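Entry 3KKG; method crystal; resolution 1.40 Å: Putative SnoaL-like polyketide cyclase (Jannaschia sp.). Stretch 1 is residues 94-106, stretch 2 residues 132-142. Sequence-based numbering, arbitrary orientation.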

# COMPACT_ATOMS: atom_id res chain seq x y z
N ALA A 94 10.17 18.48 0.34
CA ALA A 94 9.35 19.68 0.21
C ALA A 94 8.67 19.75 -1.14
O ALA A 94 9.32 19.48 -2.16
CB ALA A 94 10.23 20.93 0.41
N GLN A 95 7.46 20.26 -1.12
CA GLN A 95 6.67 20.41 -2.37
C GLN A 95 7.08 21.73 -3.04
O GLN A 95 6.32 22.68 -3.05
CB GLN A 95 5.16 20.34 -2.09
CG GLN A 95 4.38 20.31 -3.41
CD GLN A 95 3.30 21.35 -3.52
OE1 GLN A 95 2.89 21.97 -2.52
NE2 GLN A 95 2.85 21.57 -4.75
N ASP A 96 8.27 21.74 -3.64
CA ASP A 96 8.82 22.92 -4.24
C ASP A 96 8.38 23.17 -5.69
O ASP A 96 8.72 24.19 -6.28
CB ASP A 96 10.34 22.85 -4.24
CG ASP A 96 10.98 23.10 -2.85
OD1 ASP A 96 10.34 23.64 -1.95
OD2 ASP A 96 12.19 22.78 -2.75
N GLY A 97 7.69 22.19 -6.24
CA GLY A 97 7.08 22.33 -7.58
C GLY A 97 5.60 22.02 -7.59
O GLY A 97 5.01 21.56 -6.62
N PRO A 98 4.98 22.28 -8.76
CA PRO A 98 3.58 21.97 -8.87
C PRO A 98 3.33 20.48 -8.71
O PRO A 98 4.16 19.66 -9.14
CB PRO A 98 3.23 22.35 -10.32
CG PRO A 98 4.40 22.80 -10.94
CD PRO A 98 5.57 22.79 -10.00
N PHE A 99 2.26 20.13 -8.01
CA PHE A 99 1.94 18.69 -7.76
C PHE A 99 0.42 18.44 -7.79
O PHE A 99 -0.30 18.95 -6.96
CB PHE A 99 2.48 18.28 -6.39
CG PHE A 99 2.37 16.80 -6.10
CD1 PHE A 99 3.21 15.91 -6.75
CD2 PHE A 99 1.48 16.32 -5.17
CE1 PHE A 99 3.14 14.54 -6.44
CE2 PHE A 99 1.41 14.97 -4.91
CZ PHE A 99 2.26 14.09 -5.52
N LEU A 100 0.02 17.67 -8.77
CA LEU A 100 -1.39 17.24 -8.91
C LEU A 100 -2.38 18.40 -8.77
O LEU A 100 -3.40 18.35 -8.04
CB LEU A 100 -1.70 16.10 -7.92
CG LEU A 100 -0.80 14.87 -8.04
CD1 LEU A 100 -1.30 13.76 -7.05
CD2 LEU A 100 -0.66 14.35 -9.49
N GLY A 101 -2.00 19.50 -9.44
CA GLY A 101 -2.83 20.70 -9.51
C GLY A 101 -2.62 21.71 -8.40
O GLY A 101 -3.25 22.78 -8.38
N VAL A 102 -1.72 21.41 -7.47
CA VAL A 102 -1.54 22.32 -6.35
C VAL A 102 -0.23 23.10 -6.72
O VAL A 102 0.84 22.48 -6.95
CB VAL A 102 -1.33 21.57 -5.04
CG1 VAL A 102 -1.04 22.52 -3.86
CG2 VAL A 102 -2.58 20.72 -4.70
N PRO A 103 -0.27 24.42 -6.72
CA PRO A 103 0.92 25.21 -6.96
C PRO A 103 1.95 24.91 -5.90
O PRO A 103 1.62 24.49 -4.79
CB PRO A 103 0.42 26.64 -6.83
CG PRO A 103 -1.01 26.53 -7.26
CD PRO A 103 -1.47 25.28 -6.60
N PRO A 104 3.23 25.13 -6.23
CA PRO A 104 4.24 24.85 -5.23
C PRO A 104 3.99 25.62 -3.92
O PRO A 104 3.81 26.85 -3.88
CB PRO A 104 5.55 25.32 -5.87
CG PRO A 104 5.23 25.89 -7.12
CD PRO A 104 3.78 25.61 -7.50
N SER A 105 4.03 24.86 -2.83
CA SER A 105 3.80 25.42 -1.49
C SER A 105 5.03 25.43 -0.64
O SER A 105 5.12 26.20 0.30
CB SER A 105 2.76 24.62 -0.72
OG SER A 105 3.20 23.30 -0.44
N GLY A 106 6.03 24.57 -0.98
CA GLY A 106 7.18 24.38 -0.12
C GLY A 106 6.94 23.51 1.11
O GLY A 106 7.85 23.32 1.89
N ASP A 132 0.15 7.79 1.63
CA ASP A 132 -1.01 8.47 2.22
C ASP A 132 -1.21 9.76 1.44
O ASP A 132 -0.85 10.87 1.82
CB ASP A 132 -0.76 8.79 3.69
CG ASP A 132 -2.05 9.24 4.38
OD1 ASP A 132 -3.03 9.61 3.68
OD2 ASP A 132 -2.07 9.27 5.64
N LEU A 133 -1.79 9.60 0.24
CA LEU A 133 -1.95 10.71 -0.66
C LEU A 133 -2.96 11.71 -0.12
O LEU A 133 -2.77 12.91 -0.35
CB LEU A 133 -2.37 10.23 -2.05
CG LEU A 133 -2.36 11.26 -3.17
CD1 LEU A 133 -0.98 11.81 -3.44
CD2 LEU A 133 -2.91 10.59 -4.46
N LEU A 134 -3.97 11.29 0.63
CA LEU A 134 -4.89 12.24 1.24
C LEU A 134 -4.14 13.15 2.22
O LEU A 134 -4.31 14.38 2.25
CB LEU A 134 -6.01 11.51 1.99
CG LEU A 134 -7.00 12.41 2.70
CD1 LEU A 134 -7.73 13.32 1.69
CD2 LEU A 134 -8.00 11.55 3.54
N ALA A 135 -3.24 12.58 3.03
CA ALA A 135 -2.50 13.38 3.95
C ALA A 135 -1.58 14.34 3.20
O ALA A 135 -1.41 15.51 3.63
CB ALA A 135 -1.68 12.53 4.94
N VAL A 136 -0.96 13.89 2.12
CA VAL A 136 -0.08 14.76 1.33
C VAL A 136 -0.88 15.93 0.76
O VAL A 136 -0.50 17.12 0.90
CB VAL A 136 0.64 13.99 0.22
CG1 VAL A 136 1.35 14.95 -0.77
CG2 VAL A 136 1.68 12.97 0.80
N MSE A 137 -1.99 15.63 0.12
CA MSE A 137 -2.79 16.69 -0.51
C MSE A 137 -3.31 17.64 0.55
O MSE A 137 -3.35 18.88 0.31
CB MSE A 137 -3.91 16.10 -1.35
CG MSE A 137 -3.48 15.27 -2.49
SE MSE A 137 -2.34 16.13 -3.77
CE MSE A 137 -3.71 17.21 -4.60
N THR A 138 -3.70 17.14 1.71
CA THR A 138 -4.16 18.01 2.80
C THR A 138 -3.04 18.93 3.28
O THR A 138 -3.28 20.15 3.47
CB THR A 138 -4.72 17.17 3.97
OG1 THR A 138 -5.79 16.40 3.45
CG2 THR A 138 -5.20 18.06 5.13
N ALA A 139 -1.83 18.40 3.47
CA ALA A 139 -0.67 19.14 3.98
C ALA A 139 -0.27 20.23 3.01
O ALA A 139 -0.04 21.40 3.45
CB ALA A 139 0.47 18.23 4.26
N ILE A 140 -0.26 19.94 1.71
CA ILE A 140 0.22 20.93 0.71
C ILE A 140 -0.84 21.94 0.28
O ILE A 140 -0.50 23.02 -0.25
CB ILE A 140 0.84 20.25 -0.55
CG1 ILE A 140 -0.22 19.57 -1.43
CG2 ILE A 140 1.98 19.37 -0.20
CD1 ILE A 140 0.34 19.02 -2.72
N SER A 141 -2.12 21.63 0.49
CA SER A 141 -3.23 22.53 0.16
C SER A 141 -3.59 23.44 1.35
O SER A 141 -4.47 24.30 1.22
CB SER A 141 -4.46 21.73 -0.22
OG SER A 141 -4.20 20.82 -1.29
N ALA A 142 -2.92 23.28 2.48
CA ALA A 142 -3.27 23.97 3.72
C ALA A 142 -3.00 25.48 3.57
O ALA A 142 -1.91 25.86 3.11
CB ALA A 142 -2.43 23.40 4.87

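No hydrogen bond crosses between these two stretches; the contact, which buries 393 Å² summed over both sides, is mainly apolar packing of an irregular loop against one flank of the helix 133-140. Within the loop, Gln95 forms several side-chain hydrogen bonds. Gln95 OE1 accepts a very short bond from Ser105 OG (2.5 Å), while Gln95 NE2 makes a 2.9 Å bond to Gly97 O that its 124° angle marks as weak. Tied up in this way, Gln95 OE1 still lies 3.3 Å from Ile140 CB, a close approach to carbon.

Ile140 has the largest covered area, 98 Å². With chi1 p and chi2 t, its CD1 reaches Val102 CB at 3.8 Å and Phe99 CD2 at 3.8 Å, the latter at the ring edge. Met137, a selenomethionine, has a CA-to-CB bond that points sideways, but its all-m chain brings CE to 3.7 Å from Val102 CG2 and 4.0 Å from Leu100 CB. Its SE sits 5.1 Å from the centroid of the Phe99 ring, 72° off the normal, an oblique sulfur-aromatic-type approach.

A type I' turn from Phe99 to Val102, closed by Val102 N to Phe99 O at 2.9 Å, presents Phe99, Leu100 and Val102 toward the helix. One turn before Met137, Leu133 CD1 meets Leu100 CD1 at 4.1 Å and the edge of Phe99 at CE2, 4.2 Å.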